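Local coordinates for protein probable acetyltransferase (Bacillus subtilis, PDB 1NSL) that is a putative N-acetyltransferase of the GNAT superfamily that may acetylate the N-termini of ribosomal proteins, at residues C[5-13]-C[109-117]; C[64-72]-C[82-90]. All coordinates share one frame; numbering follows the deposited sequence.

How the contacts relate
Both contacts involve the same mixed sheet of the GNAT fold, where strands 11-15 and 69-75 are neighbours; the second lies, along the chain, within the loop closed by the first. Contact 1 is partly buried: the hairpin at the sheet's margin meets helix 110-124 through aliphatic side chains, with a lysine at the surface. Contact 2 is more deeply buried and joins two adjacent strands edge to edge, so backbone hydrogen bonds dominate and one serine-glutamate bond is added on a face. They touch where I13 CG2 lies 3.7 Å from A71 CB and where I83 CD1 reaches the backbone of A114 and C115. Both also reach the second subunit.

Contact 1: C[5-13]-C[109-117]; sequences CKVNEHITI and GIITAACRK
I11 and I110 open the seam between the N-terminal hairpin and helix 110-124 of the GNAT fold. Their side chains cross at a slant, I11 CG1 lying 3.8 Å from I110 CD1, while I11 CD1 rests on the helix backbone, 3.7 Å from I110 CA. I11 therefore meets side chain and backbone of I110, the strand and helix axes at 46°. A turn along the helix, V7 CG1, anti to the backbone N (chi1 -177°), lies 3.9 Å from A113 CB. Alanines suit this flank because their short side chains let the hairpin come close; A114 CB likewise receives I13 CD1 at 3.9 Å. At the solvent edge K117 lends its aliphatic part: CG lies 3.9 Å from C5 SG, and the chain, bent at chi2, carries CE past the carbonyls of K6 and V7. Farther out, a classic beta bulge, with V7 and N8 both facing I11, shapes the hairpin end. G109, whose positive phi suits glycine, is the N-cap of the helix, whose start in GNAT relatives faces the acetyl-CoA pyrophosphate. An Asx turn secures the bend, N8 OD1 accepting from H10 N at 2.8 Å, nearly in line with the side-chain C=O.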
loop_
_atom_site.group_PDB
_atom_site.type_symbol
_atom_site.label_atom_id
_atom_site.label_comp_id
_atom_site.label_asym_id
_atom_site.label_seq_id
_atom_site.Cartn_x
_atom_site.Cartn_y
_atom_site.Cartn_z
ATOM N N CYS C 5 -6.817 25.122 16.936
ATOM C CA CYS C 5 -7.966 25.954 16.817
ATOM C C CYS C 5 -8.249 26.526 18.156
ATOM O O CYS C 5 -8.573 25.800 19.108
ATOM C CB CYS C 5 -9.151 25.141 16.361
ATOM S SG CYS C 5 -10.523 26.290 16.213
ATOM N N LYS C 6 -8.086 27.829 18.291
ATOM C CA LYS C 6 -8.433 28.414 19.585
ATOM C C LYS C 6 -9.917 28.736 19.641
ATOM O O LYS C 6 -10.392 29.593 18.969
ATOM C CB LYS C 6 -7.587 29.593 19.952
ATOM C CG LYS C 6 -7.998 30.132 21.291
ATOM C CD LYS C 6 -6.860 30.861 21.970
ATOM C CE LYS C 6 -7.380 31.863 23.009
ATOM N NZ LYS C 6 -6.301 32.756 23.528
ATOM N N VAL C 7 -10.641 27.963 20.417
ATOM C CA VAL C 7 -12.067 28.088 20.482
ATOM C C VAL C 7 -12.313 29.302 21.292
ATOM O O VAL C 7 -13.021 30.210 20.874
ATOM C CB VAL C 7 -12.635 26.893 21.210
ATOM C CG1 VAL C 7 -14.148 26.958 21.221
ATOM C CG2 VAL C 7 -12.158 25.634 20.539
ATOM N N ASN C 8 -11.706 29.298 22.474
ATOM C CA ASN C 8 -11.663 30.453 23.353
ATOM C C ASN C 8 -10.487 30.286 24.323
ATOM O O ASN C 8 -9.719 29.352 24.194
ATOM C CB ASN C 8 -12.996 30.661 24.067
ATOM C CG ASN C 8 -13.261 29.629 25.121
ATOM O OD1 ASN C 8 -12.347 29.198 25.825
ATOM N ND2 ASN C 8 -14.519 29.214 25.239
ATOM N N GLU C 9 -10.368 31.162 25.308
ATOM C CA GLU C 9 -9.231 31.162 26.244
ATOM C C GLU C 9 -8.911 29.894 27.036
ATOM O O GLU C 9 -7.863 29.815 27.663
ATOM C CB GLU C 9 -9.352 32.330 27.244
ATOM C CG GLU C 9 -8.060 32.560 28.021
ATOM C CD GLU C 9 -8.115 33.733 28.985
ATOM O OE1 GLU C 9 -9.046 34.575 28.901
ATOM O OE2 GLU C 9 -7.212 33.832 29.851
ATOM N N HIS C 10 -9.795 28.910 27.025
ATOM C CA HIS C 10 -9.517 27.676 27.742
ATOM C C HIS C 10 -9.557 26.443 26.821
ATOM O O HIS C 10 -8.981 25.404 27.099
ATOM C CB HIS C 10 -10.544 27.493 28.868
ATOM C CG HIS C 10 -10.318 28.370 30.068
ATOM N ND1 HIS C 10 -9.235 28.229 30.911
ATOM C CD2 HIS C 10 -11.062 29.375 30.592
ATOM C CE1 HIS C 10 -9.306 29.120 31.887
ATOM N NE2 HIS C 10 -10.401 29.834 31.709
ATOM N N ILE C 11 -10.259 26.573 25.714
ATOM C CA ILE C 11 -10.570 25.413 24.904
ATOM C C ILE C 11 -9.849 25.436 23.595
ATOM O O ILE C 11 -9.994 26.416 22.827
ATOM C CB ILE C 11 -12.056 25.401 24.598
ATOM C CG1 ILE C 11 -12.861 25.045 25.844
ATOM C CG2 ILE C 11 -12.364 24.391 23.557
ATOM C CD1 ILE C 11 -14.357 25.270 25.632
ATOM N N THR C 12 -9.073 24.382 23.326
ATOM C CA THR C 12 -8.424 24.305 22.032
ATOM C C THR C 12 -8.697 22.974 21.344
ATOM O O THR C 12 -8.914 21.968 22.019
ATOM C CB THR C 12 -6.931 24.625 22.125
ATOM O OG1 THR C 12 -6.310 23.786 23.105
ATOM C CG2 THR C 12 -6.717 26.007 22.716
ATOM N N ILE C 13 -8.736 22.998 20.006
ATOM C CA ILE C 13 -9.023 21.813 19.210
ATOM C C ILE C 13 -7.785 21.454 18.431
ATOM O O ILE C 13 -7.163 22.349 17.851
ATOM C CB ILE C 13 -10.160 22.087 18.220
ATOM C CG1 ILE C 13 -11.421 22.510 18.966
ATOM C CG2 ILE C 13 -10.451 20.872 17.414
ATOM C CD1 ILE C 13 -12.643 22.640 18.099
ATOM N N GLY C 109 -19.717 23.581 29.050
ATOM C CA GLY C 109 -19.874 23.995 27.675
ATOM C C GLY C 109 -18.665 23.750 26.779
ATOM O O GLY C 109 -18.448 24.521 25.818
ATOM N N ILE C 110 -17.867 22.709 27.027
ATOM C CA ILE C 110 -16.794 22.490 26.076
ATOM C C ILE C 110 -17.392 22.083 24.729
ATOM O O ILE C 110 -17.062 22.661 23.680
ATOM C CB ILE C 110 -15.814 21.414 26.480
ATOM C CG1 ILE C 110 -15.386 21.532 27.975
ATOM C CG2 ILE C 110 -14.624 21.491 25.578
ATOM C CD1 ILE C 110 -14.246 22.507 28.291
ATOM N N ILE C 111 -18.296 21.119 24.729
ATOM C CA ILE C 111 -18.779 20.608 23.443
ATOM C C ILE C 111 -19.445 21.659 22.571
ATOM O O ILE C 111 -19.059 21.848 21.378
ATOM C CB ILE C 111 -19.639 19.396 23.665
ATOM C CG1 ILE C 111 -18.745 18.380 24.391
ATOM C CG2 ILE C 111 -20.166 18.922 22.371
ATOM C CD1 ILE C 111 -19.348 17.073 24.911
ATOM N N THR C 112 -20.412 22.377 23.157
ATOM C CA THR C 112 -21.120 23.397 22.393
ATOM C C THR C 112 -20.120 24.327 21.739
ATOM O O THR C 112 -19.975 24.354 20.503
ATOM C CB THR C 112 -22.026 24.160 23.288
ATOM O OG1 THR C 112 -23.059 23.285 23.721
ATOM C CG2 THR C 112 -22.800 25.257 22.500
ATOM N N ALA C 113 -19.358 25.021 22.574
ATOM C CA ALA C 113 -18.340 25.931 22.092
ATOM C C ALA C 113 -17.483 25.337 20.965
ATOM O O ALA C 113 -17.245 26.016 19.984
ATOM C CB ALA C 113 -17.488 26.355 23.224
ATOM N N ALA C 114 -16.998 24.109 21.127
ATOM C CA ALA C 114 -16.229 23.470 20.104
ATOM C C ALA C 114 -17.038 23.142 18.821
ATOM O O ALA C 114 -16.507 23.295 17.727
ATOM C CB ALA C 114 -15.548 22.191 20.660
ATOM N N CYS C 115 -18.290 22.676 18.956
ATOM C CA CYS C 115 -19.137 22.424 17.757
ATOM C C CYS C 115 -19.292 23.730 16.938
ATOM O O CYS C 115 -19.205 23.698 15.726
ATOM C CB CYS C 115 -20.516 21.804 18.100
ATOM S SG CYS C 115 -20.346 20.140 18.827
ATOM N N ARG C 116 -19.502 24.873 17.594
ATOM C CA ARG C 116 -19.602 26.107 16.830
ATOM C C ARG C 116 -18.324 26.364 15.986
ATOM O O ARG C 116 -18.416 26.677 14.775
ATOM C CB ARG C 116 -19.973 27.308 17.702
ATOM C CG ARG C 116 -21.283 27.137 18.488
ATOM C CD ARG C 116 -21.648 28.296 19.518
ATOM N NE ARG C 116 -23.097 28.475 19.556
ATOM C CZ ARG C 116 -23.822 28.534 20.677
ATOM N NH1 ARG C 116 -23.216 28.413 21.847
ATOM N NH2 ARG C 116 -25.144 28.704 20.640
ATOM N N LYS C 117 -17.135 26.264 16.558
ATOM C CA LYS C 117 -16.011 26.452 15.669
ATOM C C LYS C 117 -16.118 25.481 14.485
ATOM O O LYS C 117 -15.894 25.892 13.329
ATOM C CB LYS C 117 -14.663 26.269 16.346
ATOM C CG LYS C 117 -14.162 27.466 17.128
ATOM C CD LYS C 117 -14.039 28.781 16.331
ATOM C CE LYS C 117 -13.858 29.919 17.344
ATOM N NZ LYS C 117 -14.497 31.234 17.060
#

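Contact 2: C[64-72]-C[82-90]; sequences ADLNGIEAG and MISLHNLDQ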
loop_
_atom_site.group_PDB
_atom_site.type_symbol
_atom_site.label_atom_id
_atom_site.label_comp_id
_atom_site.label_asym_id
_atom_site.label_seq_id
_atom_site.Cartn_x
_atom_site.Cartn_y
_atom_site.Cartn_z
ATOM N N ALA C 64 -5.548 14.203 6.171
ATOM C CA ALA C 64 -4.750 14.789 5.125
ATOM C C ALA C 64 -5.525 14.668 3.840
ATOM O O ALA C 64 -5.551 15.610 3.024
ATOM C CB ALA C 64 -3.297 14.130 5.018
ATOM N N ASP C 65 -6.140 13.496 3.688
ATOM C CA ASP C 65 -6.850 13.148 2.505
ATOM C C ASP C 65 -8.047 14.046 2.383
ATOM O O ASP C 65 -8.737 14.081 1.369
ATOM C CB ASP C 65 -7.217 11.692 2.600
ATOM C CG ASP C 65 -6.021 10.811 2.310
ATOM O OD1 ASP C 65 -4.976 11.416 2.013
ATOM O OD2 ASP C 65 -6.002 9.555 2.313
ATOM N N LEU C 66 -8.291 14.780 3.451
ATOM C CA LEU C 66 -9.358 15.712 3.419
ATOM C C LEU C 66 -10.706 15.055 3.565
ATOM O O LEU C 66 -11.705 15.540 2.969
ATOM C CB LEU C 66 -9.353 16.448 2.094
ATOM C CG LEU C 66 -8.511 17.720 2.020
ATOM C CD1 LEU C 66 -8.302 18.076 0.559
ATOM C CD2 LEU C 66 -9.219 18.871 2.756
ATOM N N ASN C 67 -10.802 13.964 4.302
ATOM C CA ASN C 67 -12.159 13.599 4.501
ATOM C C ASN C 67 -12.615 13.347 5.849
ATOM O O ASN C 67 -13.316 12.389 6.082
ATOM C CB ASN C 67 -12.651 12.529 3.574
ATOM C CG ASN C 67 -11.990 11.265 3.793
ATOM O OD1 ASN C 67 -11.297 10.794 2.885
ATOM N ND2 ASN C 67 -12.213 10.647 4.973
ATOM N N GLY C 68 -12.231 14.222 6.747
ATOM C CA GLY C 68 -12.920 14.275 8.025
ATOM C C GLY C 68 -12.052 14.868 9.064
ATOM O O GLY C 68 -10.907 15.140 8.813
ATOM N N ILE C 69 -12.568 15.043 10.252
ATOM C CA ILE C 69 -11.676 15.430 11.308
ATOM C C ILE C 69 -11.929 14.590 12.533
ATOM O O ILE C 69 -13.053 14.424 12.969
ATOM C CB ILE C 69 -11.811 16.886 11.624
ATOM C CG1 ILE C 69 -11.226 17.673 10.459
ATOM C CG2 ILE C 69 -11.001 17.146 12.807
ATOM C CD1 ILE C 69 -11.998 18.913 10.009
ATOM N N GLU C 70 -10.869 14.040 13.083
ATOM C CA GLU C 70 -10.986 13.317 14.330
ATOM C C GLU C 70 -10.021 14.133 15.162
ATOM O O GLU C 70 -8.834 13.990 15.017
ATOM C CB GLU C 70 -10.505 11.843 14.194
ATOM C CG GLU C 70 -11.429 10.868 13.445
ATOM C CD GLU C 70 -12.907 10.982 13.866
ATOM O OE1 GLU C 70 -13.200 11.337 15.004
ATOM O OE2 GLU C 70 -13.816 10.738 13.066
ATOM N N ALA C 71 -10.523 15.014 16.016
ATOM C CA ALA C 71 -9.650 15.892 16.807
ATOM C C ALA C 71 -9.736 15.741 18.308
ATOM O O ALA C 71 -10.712 15.249 18.841
ATOM C CB ALA C 71 -9.921 17.367 16.439
ATOM N N GLY C 72 -8.742 16.246 19.009
ATOM C CA GLY C 72 -8.839 16.218 20.449
ATOM C C GLY C 72 -9.395 17.506 21.040
ATOM O O GLY C 72 -9.155 18.584 20.501
HETATM N N MSE C 82 -12.890 14.408 22.542
HETATM C CA MSE C 82 -12.675 14.386 21.085
HETATM C C MSE C 82 -13.886 14.973 20.373
HETATM O O MSE C 82 -15.027 14.799 20.827
HETATM C CB MSE C 82 -12.530 12.931 20.563
HETATM C CG MSE C 82 -11.520 12.095 21.233
HETATM SE SE MSE C 82 -10.877 10.746 20.018
HETATM C CE MSE C 82 -12.430 9.966 19.422
ATOM N N ILE C 83 -13.659 15.645 19.251
ATOM C CA ILE C 83 -14.789 16.107 18.439
ATOM C C ILE C 83 -14.498 15.606 17.109
ATOM O O ILE C 83 -13.347 15.295 16.812
ATOM C CB ILE C 83 -14.910 17.580 18.352
ATOM C CG1 ILE C 83 -16.097 17.934 17.499
ATOM C CG2 ILE C 83 -13.747 18.170 17.662
ATOM C CD1 ILE C 83 -16.502 19.412 17.794
ATOM N N SER C 84 -15.514 15.552 16.279
ATOM C CA SER C 84 -15.330 14.839 15.052
ATOM C C SER C 84 -16.332 15.198 13.993
ATOM O O SER C 84 -17.520 15.462 14.276
ATOM C CB SER C 84 -15.487 13.402 15.369
ATOM O OG SER C 84 -15.834 12.685 14.193
ATOM N N LEU C 85 -15.842 15.218 12.758
ATOM C CA LEU C 85 -16.695 15.526 11.625
ATOM C C LEU C 85 -16.427 14.381 10.716
ATOM O O LEU C 85 -15.302 14.224 10.297
ATOM C CB LEU C 85 -16.256 16.811 10.958
ATOM C CG LEU C 85 -16.934 17.035 9.620
ATOM C CD1 LEU C 85 -18.195 17.650 9.864
ATOM C CD2 LEU C 85 -16.103 17.975 8.787
ATOM N N HIS C 86 -17.453 13.593 10.413
ATOM C CA HIS C 86 -17.314 12.369 9.650
ATOM C C HIS C 86 -18.485 12.206 8.707
ATOM O O HIS C 86 -19.315 13.045 8.683
ATOM C CB HIS C 86 -17.199 11.186 10.595
ATOM C CG HIS C 86 -18.287 11.117 11.609
ATOM N ND1 HIS C 86 -19.441 10.386 11.419
ATOM C CD2 HIS C 86 -18.413 11.706 12.816
ATOM C CE1 HIS C 86 -20.226 10.520 12.468
ATOM N NE2 HIS C 86 -19.643 11.345 13.319
ATOM N N ASN C 87 -18.560 11.110 7.964
ATOM C CA ASN C 87 -19.531 10.931 6.893
ATOM C C ASN C 87 -19.521 12.122 6.001
ATOM O O ASN C 87 -20.555 12.700 5.717
ATOM C CB ASN C 87 -20.938 10.708 7.393
ATOM C CG ASN C 87 -21.040 9.493 8.286
ATOM O OD1 ASN C 87 -20.014 8.866 8.604
ATOM N ND2 ASN C 87 -22.271 9.155 8.724
ATOM N N LEU C 88 -18.349 12.500 5.553
ATOM C CA LEU C 88 -18.258 13.665 4.728
ATOM C C LEU C 88 -18.695 13.287 3.345
ATOM O O LEU C 88 -18.055 12.488 2.715
ATOM C CB LEU C 88 -16.827 14.104 4.689
ATOM C CG LEU C 88 -16.493 15.542 4.406
ATOM C CD1 LEU C 88 -15.012 15.693 4.831
ATOM C CD2 LEU C 88 -16.674 15.849 2.928
ATOM N N ASP C 89 -19.779 13.867 2.861
ATOM C CA ASP C 89 -20.295 13.558 1.555
ATOM C C ASP C 89 -20.230 14.858 0.765
ATOM O O ASP C 89 -21.142 15.684 0.840
ATOM C CB ASP C 89 -21.709 13.081 1.763
ATOM C CG ASP C 89 -22.373 12.578 0.519
ATOM O OD1 ASP C 89 -21.896 12.833 -0.596
ATOM O OD2 ASP C 89 -23.437 11.935 0.574
ATOM N N GLN C 90 -19.130 15.056 0.035
ATOM C CA GLN C 90 -18.907 16.268 -0.763
ATOM C C GLN C 90 -19.939 16.430 -1.844
ATOM O O GLN C 90 -20.277 17.538 -2.229
ATOM C CB GLN C 90 -17.510 16.296 -1.410
ATOM C CG GLN C 90 -16.449 17.111 -0.654
ATOM C CD GLN C 90 -16.928 18.529 -0.322
ATOM O OE1 GLN C 90 -17.993 18.969 -0.793
ATOM N NE2 GLN C 90 -16.154 19.237 0.497
#
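E70 and S84 are brought together by their torsions: the glutamate has CG anti to its carbonyl carbon and then bends at chi2 (-46°), folding the carboxylate over the neighbouring strand, while S84 OG stands anti to its own backbone N (chi1 158°). The hydroxyl donates to E70 OE2 at 3.0 Å, arriving on the syn side but 30° out of the carboxylate plane. A small hydroxyl residue suits this non-hydrogen-bonded pair, since its short side chain holds the donor close to the strand, where the bent glutamate can reach it.

The frame is an antiparallel beta hairpin. I69 and L85 form one hydrogen-bonded pair, with I69 N to L85 O and L85 N to I69 O both 2.9 Å. A71 and I83 form the next, A71 N to I83 O being 2.9 Å and I83 N to A71 O 3.0 Å. Their apolar side chains occupy the face opposite E70 and S84, and A71 CB meets I83 CG2 at 4.1 Å. At the backbone angles of G68 a side chain would run into the preceding carbonyl O, so glycine is called for where the chain passes from helix to strand beside L85. Before it, L66 closes helix 48-65 in a Schellman motif, and L88 CD1 packs 3.5 Å from N67 C on the connecting segment.

W59 of helix 48-65 touches E70 and M82 on their face. On the other, helix 110-124 meets I83 through L118 and I69 through Y121, while strand 94-101 continues the sheet beyond 82-89; on the other side of strand 69-75, strand 11-15 joins by a backbone hydrogen bond between R14 and G72.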